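Local coordinates for protein first ORF in transposon ISC1904 (Sulfolobus solfataricus, PDB 3ILX) that probably binds DNA and exchanges its strands during transposition, as a serine recombinase of which this chain is the resolvase-type domain, at residues Glu84-Cys87 / Lys88-Cys92; Asp101-Pro104 / Glu105-Val109; Gln129-Glu132 / Lys133-Cys137. One frame throughout, in Å; residues are numbered along the deposited sequence. Where two conformers were deposited one is given.

All three contacts are local, each lying within one helix or at its end, and each also touches the second subunit. Contact 1 ends helix 80-89 and contact 2 begins helix 105-125; both are partly buried, on opposite sides of the chain's centre, their own centres about 27 Å apart. Contact 3, at the start of helix 131-142, is a surface contact. Helices 105-125 and 131-142 follow each other in sequence, and contacts 2 and 3 come within about 8 Å at their nearest atoms. Contact 1 joins a capping turn to a salt bridge with weak hydrogen bonds, contact 2 packs a methyl group against a carboxylate held by arginines, and contact 3 gathers lysines.

Contact 1: residues Glu84-Cys87 / Lys88-Cys92; sequences EEVC and KAHNC
The C-terminal end of helix 80-89 closes here with the 6→1 hydrogen bond of a Schellman-type turn, Cys92 N donating to Cys87 O at 2.9 Å. Asn91, a residue type that tolerates the left-handed alpha region well, adopts it (phi 58°, psi 37°) and swings the chain round toward strand 93-96. Cys87 O is gripped a second time by His90 N, which comes from the opposite face of the carbonyl plane and lies well above it. One turn earlier the regular pattern still holds, with Lys88 N bonded to Glu84 O and Ala89 N to Glu85 O.

On the flank that meets the second subunit Glu85 and Lys88 run side by side, pointing the same way. Glu85 folds back at chi2 (-68°), while the lysine bends only at chi3, and the two meet in a salt bridge whose hydrogen bonds are long and weak, Lys88 NZ to Glu85 OE2 3.3 Å. The stronger partner of that carboxylate is Arg57 of the second subunit, so the lysine probably only supplements the charge balance there.

His90 belongs to the same interface. Its ND1 is hydrogen-bonded to Asn62 OD1 and its NE2 to His90 NE2 of the second subunit, while Val86 O lies in the plane of the His90 ring at its edge, 3.3 Å from His90 CD2. The small, apolar cysteines suit the inner side, under Ile59, Ile94 and Val67: Cys87 CB packs on Cys92 CB at 3.8 Å, and Cys87 SG stays 4.0 Å from Cys92 SG, too far for a disulfide.

Contact 2: residues Asp101-Pro104 / Glu105-Val109; sequences DKTP and EEELV
Thr103 and Glu107 meet where the loop after strand 93-96 turns into the long helix 105-125, with Pro104 at the N-cap position. The missing N-H of proline costs nothing ahead of the helix, where no helical acceptor precedes it, and the ring stiffens the approach. Pro104 O accepts from Leu108 N at 3.3 Å, nearly along the C=O axis, and from Glu107 N at 3.0 Å. The second donor sits above the carbonyl plane, 60° out of it, and is less straight at its hydrogen (131°).

The side chains fold the loop against this first turn. Thr103 CG2 lies 3.5 Å from Glu107 CD, the two side chains crossing at about a right angle, and Thr103 CG2 also reaches Leu108 CG at 3.7 Å. Placing that methyl opposite the backbone N turns OG1 the other way; threonine thus packs its methyl on carbon atoms of Glu107 and Leu108 while its hydroxyl bonds Asp73. On the proline side, Pro104 CD approaches Glu107 OE1 to 3.5 Å.

Glu107 extends fully (chi1 172°), carrying its carboxylate past these carbons to two arginines: OE2 forms a salt bridge with Arg10 and OE1 one with Arg74. Glu105 OE2 is hydrogen-bonded to Ser128 OG of the second subunit. Glu107 also touches Ser12, which with the surrounding arginines is consistent with the pocket of the nucleophilic serine in serine recombinases. Backed by the threonine methyl, the two salt bridges should hold the carboxylate in one rotation and probably anchor the helix start beside that pocket.

Contact 3: residues Gln129-Glu132 / Lys133-Cys137; sequences QKYE and KVKKC
Lys133, Glu132 and Lys135, with Lys130 one turn back, carry this contact along the first turns of helix 131-142. The helix is knit by backbone bonds from Lys135 N to Tyr131 O (3.0 Å, 173° at the hydrogen) and from Val134 N to Lys130 O. Further along, Cys137 is joined by a disulfide to Cys137 of the second subunit.

Glu132 and Lys135 run side by side on one flank, pointing the same way. Glu132 OE1 touches Lys135 CD at 4.0 Å but stays 4.3 Å from Lys135 NZ, beyond a salt bridge, so any attraction between the charges is probably weak. Tyr131 OH meets the same methylene, Lys135 CD, at 4.1 Å, the chains crossing at a slant. Val134 faces inward, onto Ser120 and Leu123 of helix 105-125.

On another flank Lys133 is fully extended beyond CG, and its chain crosses that of Lys130, which bends at chi2 (-84°) and so brings the two amines to the same place. Lys130 CD is 4.2 Å from Lys133 CD, and Lys130 NZ lies 3.7 Å from Lys133 NZ. A water accepts from both, at 2.9 Å from Lys133 NZ and more weakly from Lys130. The stronger partners of Lys133 are the carbonyl of Glu140 and the terminal carboxylate oxygen O of Asn143, both of the second subunit, and Lys130 has a long, weak ion pair with OXT of that Asn143. Lysine suits these positions because its long, flexible chain can reach the end of the partner's chain. The carbonyl and terminal carboxylate at the partially negative C-terminal end of the partner helix would probably offset the shared charge of the two amines.

Contact 1: residues Glu84-Cys87 / Lys88-Cys92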
ATOM      1  N   GLU A  84      -4.348  -9.830  -1.722  1.00 28.42           N
ATOM      2  CA  GLU A  84      -4.353 -11.218  -2.151  1.00 28.86           C
ATOM      3  C   GLU A  84      -4.240 -12.173  -0.947  1.00 28.17           C
ATOM      4  O   GLU A  84      -4.837 -13.250  -0.913  1.00 26.73           O
ATOM      5  CB  GLU A  84      -3.174 -11.467  -3.080  1.00 29.48           C
ATOM      6  CG  GLU A  84      -3.241 -10.787  -4.447  1.00 32.71           C
ATOM      7  CD  GLU A  84      -2.040 -11.184  -5.317  1.00 37.37           C
ATOM      8  OE1 GLU A  84      -0.860 -10.908  -4.943  1.00 38.79           O
ATOM      9  OE2 GLU A  84      -2.272 -11.799  -6.362  1.00 38.30           O
ATOM     10  N   GLU A  85      -3.456 -11.767   0.044  1.00 27.54           N
ATOM     11  CA  GLU A  85      -3.304 -12.572   1.242  1.00 26.81           C
ATOM     12  C   GLU A  85      -4.645 -12.614   1.958  1.00 26.41           C
ATOM     13  O   GLU A  85      -5.096 -13.684   2.388  1.00 24.89           O
ATOM     14  CB  GLU A  85      -2.202 -12.010   2.138  1.00 27.53           C
ATOM     15  CG  GLU A  85      -0.774 -12.212   1.628  1.00 27.33           C
ATOM     16  CD  GLU A  85      -0.355 -13.653   1.629  1.00 29.19           C
ATOM     17  OE1 GLU A  85      -0.838 -14.437   2.472  1.00 29.69           O
ATOM     18  OE2 GLU A  85       0.497 -14.018   0.796  1.00 29.63           O
ATOM     19  N   VAL A  86      -5.294 -11.446   2.035  1.00 26.48           N
ATOM     20  CA  VAL A  86      -6.612 -11.329   2.653  1.00 26.79           C
ATOM     21  C   VAL A  86      -7.622 -12.229   1.956  1.00 27.80           C
ATOM     22  O   VAL A  86      -8.353 -12.988   2.597  1.00 27.15           O
ATOM     23  CB  VAL A  86      -7.101  -9.856   2.636  1.00 26.81           C
ATOM     24  CG1 VAL A  86      -8.551  -9.762   3.157  1.00 25.44           C
ATOM     25  CG2 VAL A  86      -6.171  -8.999   3.514  1.00 25.99           C
ATOM     26  N   CYS A  87      -7.649 -12.155   0.627  1.00 29.01           N
ATOM     27  CA  CYS A  87      -8.591 -12.971  -0.148  1.00 30.82           C
ATOM     28  C   CYS A  87      -8.347 -14.460   0.041  1.00 30.66           C
ATOM     29  O   CYS A  87      -9.300 -15.245   0.167  1.00 30.80           O
ATOM     30  CB  CYS A  87      -8.495 -12.595  -1.619  1.00 30.71           C
ATOM     31  SG  CYS A  87      -9.234 -11.001  -1.904  1.00 34.68           S
ATOM     32  N   LYS A  88      -7.073 -14.849   0.069  1.00 30.75           N
ATOM     33  CA  LYS A  88      -6.705 -16.255   0.215  1.00 31.14           C
ATOM     34  C   LYS A  88      -7.274 -16.783   1.540  1.00 30.87           C
ATOM     35  O   LYS A  88      -7.918 -17.827   1.579  1.00 31.82           O
ATOM     36  CB  LYS A  88      -5.189 -16.431   0.103  1.00 31.43           C
ATOM     37  CG  LYS A  88      -4.692 -17.887   0.191  1.00 35.13           C
ATOM     38  CD  LYS A  88      -3.194 -18.014  -0.207  1.00 40.47           C
ATOM     39  CE  LYS A  88      -2.272 -17.289   0.782  1.00 43.85           C
ATOM     40  NZ  LYS A  88      -0.897 -16.985   0.235  1.00 47.28           N
ATOM     41  N   ALA A  89      -7.090 -16.042   2.622  1.00 30.26           N
ATOM     42  CA  ALA A  89      -7.625 -16.453   3.917  1.00 30.26           C
ATOM     43  C   ALA A  89      -9.163 -16.425   3.967  1.00 29.90           C
ATOM     44  O   ALA A  89      -9.757 -17.042   4.839  1.00 29.65           O
ATOM     45  CB  ALA A  89      -7.038 -15.572   5.045  1.00 29.96           C
ATOM     46  N   HIS A  90      -9.804 -15.705   3.051  1.00 29.27           N
ATOM     47  CA  HIS A  90     -11.274 -15.594   3.086  1.00 29.38           C
ATOM     48  C   HIS A  90     -11.993 -16.208   1.893  1.00 30.18           C
ATOM     49  O   HIS A  90     -13.088 -15.755   1.513  1.00 29.66           O
ATOM     50  CB  HIS A  90     -11.692 -14.142   3.258  1.00 29.01           C
ATOM     51  CG  HIS A  90     -11.477 -13.636   4.637  1.00 27.65           C
ATOM     52  ND1 HIS A  90     -12.409 -13.799   5.635  1.00 28.68           N
ATOM     53  CD2 HIS A  90     -10.424 -13.001   5.198  1.00 26.60           C
ATOM     54  CE1 HIS A  90     -11.949 -13.271   6.753  1.00 28.07           C
ATOM     55  NE2 HIS A  90     -10.746 -12.777   6.515  1.00 28.29           N
ATOM     56  N   ASN A  91     -11.355 -17.225   1.307  1.00 30.72           N
ATOM     57  CA  ASN A  91     -11.950 -18.065   0.278  1.00 32.18           C
ATOM     58  C   ASN A  91     -12.396 -17.259  -0.922  1.00 32.58           C
ATOM     59  O   ASN A  91     -13.388 -17.563  -1.581  1.00 32.49           O
ATOM     60  CB  ASN A  91     -13.083 -18.919   0.874  1.00 31.84           C
ATOM     61  CG  ASN A  91     -12.593 -19.804   1.997  1.00 33.37           C
ATOM     62  OD1 ASN A  91     -11.557 -20.462   1.866  1.00 35.21           O
ATOM     63  ND2 ASN A  91     -13.306 -19.800   3.125  1.00 33.64           N
ATOM     64  N   CYS A  92     -11.585 -16.254  -1.214  1.00 32.70           N
ATOM     65  CA  CYS A  92     -11.860 -15.302  -2.247  1.00 33.50           C
ATOM     66  C   CYS A  92     -10.655 -15.240  -3.193  1.00 32.95           C
ATOM     67  O   CYS A  92      -9.507 -15.325  -2.767  1.00 33.12           O
ATOM     68  CB  CYS A  92     -12.087 -13.930  -1.585  1.00 32.30           C
ATOM     69  SG  CYS A  92     -12.710 -12.722  -2.716  1.00 39.25           S
TER

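Contact 2: residues Asp101-Pro104 / Glu105-Val109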
ATOM      1  N   ASP A 101      -0.997  -3.432 -15.741  1.00 31.54           N
ATOM      2  CA  ASP A 101      -1.778  -2.206 -15.663  1.00 32.05           C
ATOM      3  C   ASP A 101      -1.761  -1.389 -16.949  1.00 31.50           C
ATOM      4  O   ASP A 101      -0.736  -1.251 -17.592  1.00 30.74           O
ATOM      5  CB  ASP A 101      -1.233  -1.348 -14.528  1.00 31.89           C
ATOM      6  CG  ASP A 101      -1.501  -1.956 -13.178  1.00 34.24           C
ATOM      7  OD1 ASP A 101      -2.546  -2.622 -13.028  1.00 34.70           O
ATOM      8  OD2 ASP A 101      -0.677  -1.750 -12.257  1.00 36.57           O
ATOM      9  N   LYS A 102      -2.916  -0.839 -17.293  1.00 31.91           N
ATOM     10  CA  LYS A 102      -3.044   0.032 -18.445  1.00 33.02           C
ATOM     11  C   LYS A 102      -3.435   1.446 -17.996  1.00 32.04           C
ATOM     12  O   LYS A 102      -4.244   2.108 -18.618  1.00 33.38           O
ATOM     13  CB  LYS A 102      -4.055  -0.576 -19.447  1.00 33.48           C
ATOM     14  CG  LYS A 102      -3.492  -1.738 -20.254  1.00 36.45           C
ATOM     15  CD  LYS A 102      -2.177  -1.314 -20.968  1.00 40.96           C
ATOM     16  CE  LYS A 102      -1.622  -2.377 -21.913  1.00 43.75           C
ATOM     17  NZ  LYS A 102      -1.127  -3.582 -21.168  1.00 46.06           N
ATOM     18  N   THR A 103      -2.877   1.872 -16.872  1.00 31.59           N
ATOM     19  CA  THR A 103      -3.093   3.205 -16.292  1.00 30.43           C
ATOM     20  C   THR A 103      -2.893   4.367 -17.269  1.00 29.18           C
ATOM     21  O   THR A 103      -1.858   4.425 -17.935  1.00 29.45           O
ATOM     22  CB  THR A 103      -2.088   3.389 -15.187  1.00 30.77           C
ATOM     23  OG1 THR A 103      -1.888   2.120 -14.550  1.00 33.49           O
ATOM     24  CG2 THR A 103      -2.566   4.402 -14.148  1.00 29.54           C
ATOM     25  N   PRO A 104      -3.859   5.318 -17.346  1.00 28.45           N
ATOM     26  CA  PRO A 104      -3.613   6.557 -18.105  1.00 27.76           C
ATOM     27  C   PRO A 104      -2.453   7.367 -17.525  1.00 27.40           C
ATOM     28  O   PRO A 104      -2.215   7.361 -16.305  1.00 26.97           O
ATOM     29  CB  PRO A 104      -4.915   7.347 -17.927  1.00 27.58           C
ATOM     30  CG  PRO A 104      -5.940   6.308 -17.586  1.00 27.33           C
ATOM     31  CD  PRO A 104      -5.192   5.350 -16.716  1.00 28.05           C
ATOM     32  N   GLU A 105      -1.762   8.084 -18.401  1.00 27.21           N
ATOM     33  CA  GLU A 105      -0.609   8.861 -18.019  1.00 27.21           C
ATOM     34  C   GLU A 105      -0.971   9.835 -16.909  1.00 26.89           C
ATOM     35  O   GLU A 105      -0.249   9.934 -15.918  1.00 27.20           O
ATOM     36  CB  GLU A 105      -0.052   9.617 -19.226  1.00 26.96           C
ATOM     37  CG  GLU A 105       1.029  10.622 -18.835  1.00 30.25           C
ATOM     38  CD  GLU A 105       1.839  11.100 -20.009  1.00 33.00           C
ATOM     39  OE1 GLU A 105       1.649  10.583 -21.125  1.00 38.29           O
ATOM     40  OE2 GLU A 105       2.690  11.981 -19.811  1.00 35.92           O
ATOM     41  N   GLU A 106      -2.073  10.549 -17.091  1.00 26.83           N
ATOM     42  CA  GLU A 106      -2.542  11.551 -16.127  1.00 27.19           C
ATOM     43  C   GLU A 106      -2.705  10.954 -14.731  1.00 25.77           C
ATOM     44  O   GLU A 106      -2.466  11.637 -13.740  1.00 25.16           O
ATOM     45  CB  GLU A 106      -3.882  12.149 -16.600  1.00 27.73           C
ATOM     46  CG  GLU A 106      -4.483  13.211 -15.669  1.00 33.09           C
ATOM     47  CD  GLU A 106      -5.944  13.575 -16.000  1.00 40.38           C
ATOM     48  OE1 GLU A 106      -6.405  13.346 -17.147  1.00 43.18           O
ATOM     49  OE2 GLU A 106      -6.635  14.097 -15.095  1.00 43.74           O
ATOM     50  N   GLU A 107      -3.128   9.691 -14.668  1.00 25.13           N
ATOM     51  CA  GLU A 107      -3.419   9.045 -13.395  1.00 24.50           C
ATOM     52  C   GLU A 107      -2.093   8.793 -12.660  1.00 24.30           C
ATOM     53  O   GLU A 107      -1.955   9.113 -11.467  1.00 23.24           O
ATOM     54  CB  GLU A 107      -4.232   7.744 -13.565  1.00 24.54           C
ATOM     55  CG  GLU A 107      -4.361   6.968 -12.219  1.00 23.67           C
ATOM     56  CD  GLU A 107      -5.260   5.727 -12.268  1.00 24.14           C
ATOM     57  OE1 GLU A 107      -5.869   5.458 -13.319  1.00 23.71           O
ATOM     58  OE2 GLU A 107      -5.354   5.015 -11.231  1.00 23.00           O
ATOM     59  N   LEU A 108      -1.108   8.275 -13.384  1.00 23.98           N
ATOM     60  CA  LEU A 108       0.183   7.995 -12.772  1.00 25.20           C
ATOM     61  C   LEU A 108       0.876   9.254 -12.258  1.00 25.78           C
ATOM     62  O   LEU A 108       1.509   9.201 -11.193  1.00 24.95           O
ATOM     63  CB  LEU A 108       1.113   7.333 -13.743  1.00 25.92           C
ATOM     64  CG  LEU A 108       0.830   5.919 -14.217  1.00 26.18           C
ATOM     65  CD1 LEU A 108       1.653   5.684 -15.454  1.00 30.40           C
ATOM     66  CD2 LEU A 108       1.185   4.905 -13.114  1.00 26.14           C
ATOM     67  N   VAL A 109       0.768  10.346 -13.027  1.00 25.92           N
ATOM     68  CA  VAL A 109       1.421  11.612 -12.705  1.00 27.39           C
ATOM     69  C   VAL A 109       0.756  12.201 -11.467  1.00 27.63           C
ATOM     70  O   VAL A 109       1.414  12.744 -10.568  1.00 29.17           O
ATOM     71  CB  VAL A 109       1.345  12.593 -13.913  1.00 28.03           C
ATOM     72  CG1 VAL A 109       1.729  14.005 -13.544  1.00 27.88           C
ATOM     73  CG2 VAL A 109       2.229  12.087 -15.098  1.00 28.73           C
TER

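Contact 3: residues Gln129-Glu132 / Lys133-Cys137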
ATOM      1  N   GLN A 129      17.677  18.170   3.929  1.00 32.73           N
ATOM      2  CA  GLN A 129      18.050  18.924   2.732  1.00 33.29           C
ATOM      3  C   GLN A 129      17.535  18.271   1.420  1.00 32.03           C
ATOM      4  O   GLN A 129      17.628  18.858   0.337  1.00 32.93           O
ATOM      5  CB  GLN A 129      19.568  19.218   2.729  1.00 34.44           C
ATOM      6  CG  GLN A 129      19.913  20.503   3.562  1.00 38.93           C
ATOM      7  CD  GLN A 129      21.422  20.868   3.632  1.00 44.76           C
ATOM      8  OE1 GLN A 129      22.273  20.302   2.916  1.00 49.37           O
ATOM      9  NE2 GLN A 129      21.747  21.832   4.494  1.00 44.30           N
ATOM     10  N   LYS A 130      16.931  17.091   1.510  1.00 29.87           N
ATOM     11  CA  LYS A 130      16.285  16.531   0.324  1.00 28.37           C
ATOM     12  C   LYS A 130      14.930  17.167   0.028  1.00 27.33           C
ATOM     13  O   LYS A 130      14.381  16.963  -1.037  1.00 25.12           O
ATOM     14  CB  LYS A 130      16.147  15.009   0.448  1.00 29.48           C
ATOM     15  CG  LYS A 130      17.487  14.307   0.682  1.00 30.38           C
ATOM     16  CD  LYS A 130      18.245  14.043  -0.625  1.00 35.39           C
ATOM     17  CE  LYS A 130      19.613  13.395  -0.287  1.00 36.23           C
ATOM     18  NZ  LYS A 130      20.465  13.350  -1.471  1.00 39.40           N
ATOM     19  N   TYR A 131      14.376  17.916   0.981  1.00 26.28           N
ATOM     20  CA  TYR A 131      13.083  18.536   0.758  1.00 26.57           C
ATOM     21  C   TYR A 131      13.062  19.330  -0.556  1.00 25.80           C
ATOM     22  O   TYR A 131      12.113  19.251  -1.292  1.00 24.85           O
ATOM     23  CB  TYR A 131      12.756  19.481   1.892  1.00 27.26           C
ATOM     24  CG  TYR A 131      11.608  20.399   1.588  1.00 28.81           C
ATOM     25  CD1 TYR A 131      10.297  19.997   1.847  1.00 31.34           C
ATOM     26  CD2 TYR A 131      11.825  21.674   1.099  1.00 30.61           C
ATOM     27  CE1 TYR A 131       9.244  20.815   1.593  1.00 30.91           C
ATOM     28  CE2 TYR A 131      10.764  22.538   0.849  1.00 32.22           C
ATOM     29  CZ  TYR A 131       9.468  22.089   1.099  1.00 33.88           C
ATOM     30  OH  TYR A 131       8.400  22.917   0.868  1.00 33.88           O
ATOM     31  N   GLU A 132      14.115  20.090  -0.835  1.00 25.69           N
ATOM     32  CA  GLU A 132      14.111  20.979  -1.974  1.00 26.71           C
ATOM     33  C   GLU A 132      14.117  20.180  -3.280  1.00 26.72           C
ATOM     34  O   GLU A 132      13.465  20.576  -4.227  1.00 26.80           O
ATOM     35  CB  GLU A 132      15.264  21.990  -1.900  1.00 27.25           C
ATOM     36  CG  GLU A 132      14.962  23.234  -1.020  1.00 31.14           C
ATOM     37  CD  GLU A 132      13.848  24.097  -1.596  1.00 36.36           C
ATOM     38  OE1 GLU A 132      13.570  23.971  -2.804  1.00 40.79           O
ATOM     39  OE2 GLU A 132      13.232  24.895  -0.860  1.00 39.56           O
ATOM     40  N   LYS A 133      14.776  19.030  -3.292  1.00 26.09           N
ATOM     41  CA  LYS A 133      14.772  18.179  -4.495  1.00 28.64           C
ATOM     42  C   LYS A 133      13.383  17.612  -4.761  1.00 29.02           C
ATOM     43  O   LYS A 133      12.944  17.538  -5.939  1.00 28.00           O
ATOM     44  CB  LYS A 133      15.785  17.036  -4.375  1.00 28.90           C
ATOM     45  CG  LYS A 133      17.212  17.539  -4.290  1.00 32.41           C
ATOM     46  CD  LYS A 133      18.200  16.444  -4.016  1.00 36.30           C
ATOM     47  CE  LYS A 133      19.615  17.014  -3.890  1.00 38.13           C
ATOM     48  NZ  LYS A 133      20.602  15.928  -4.158  1.00 40.43           N
ATOM     49  N   VAL A 134      12.719  17.209  -3.672  1.00 28.26           N
ATOM     50  CA  VAL A 134      11.400  16.581  -3.756  1.00 28.87           C
ATOM     51  C   VAL A 134      10.324  17.591  -4.224  1.00 29.06           C
ATOM     52  O   VAL A 134       9.522  17.272  -5.102  1.00 28.33           O
ATOM     53  CB  VAL A 134      11.012  15.847  -2.423  1.00 29.11           C
ATOM     54  CG1 VAL A 134       9.631  15.240  -2.541  1.00 29.19           C
ATOM     55  CG2 VAL A 134      12.026  14.737  -2.128  1.00 26.66           C
ATOM     56  N   LYS A 135      10.367  18.814  -3.678  1.00 28.94           N
ATOM     57  CA  LYS A 135       9.522  19.913  -4.123  1.00 29.34           C
ATOM     58  C   LYS A 135       9.734  20.210  -5.628  1.00 29.16           C
ATOM     59  O   LYS A 135       8.787  20.302  -6.412  1.00 28.94           O
ATOM     60  CB  LYS A 135       9.856  21.129  -3.284  1.00 29.54           C
ATOM     61  CG  LYS A 135       8.896  22.277  -3.421  1.00 33.05           C
ATOM     62  CD  LYS A 135       9.579  23.553  -2.980  1.00 34.57           C
ATOM     63  CE  LYS A 135       9.164  24.744  -3.820  1.00 36.41           C
ATOM     64  NZ  LYS A 135       9.814  25.964  -3.236  1.00 38.96           N
ATOM     65  N   LYS A 136      10.995  20.337  -6.019  1.00 28.70           N
ATOM     66  CA  LYS A 136      11.368  20.568  -7.391  1.00 29.31           C
ATOM     67  C   LYS A 136      10.828  19.467  -8.329  1.00 29.35           C
ATOM     68  O   LYS A 136      10.387  19.761  -9.453  1.00 29.80           O
ATOM     69  CB  LYS A 136      12.893  20.691  -7.436  1.00 30.19           C
ATOM     70  CG  LYS A 136      13.550  20.240  -8.700  1.00 32.98           C
ATOM     71  CD  LYS A 136      13.955  21.414  -9.523  1.00 35.61           C
ATOM     72  CE  LYS A 136      14.041  20.995 -10.958  1.00 39.66           C
ATOM     73  NZ  LYS A 136      13.984  22.232 -11.767  1.00 40.61           N
ATOM     74  N   CYS A 137      10.855  18.212  -7.878  0.50 28.97           N
ATOM     75  CA  CYS A 137      10.298  17.092  -8.659  0.50 29.49           C
ATOM     76  C   CYS A 137       8.785  17.204  -8.821  0.50 29.28           C
ATOM     77  O   CYS A 137       8.268  17.031  -9.921  0.50 29.31           O
ATOM     78  CB  CYS A 137      10.622  15.737  -8.028  0.50 29.33           C
ATOM     79  SG  CYS A 137      12.367  15.314  -7.992  0.50 31.72           S
TER
HETATM   80  O   HOH W   1      21.420  16.504  -1.412  1.00 31.96           O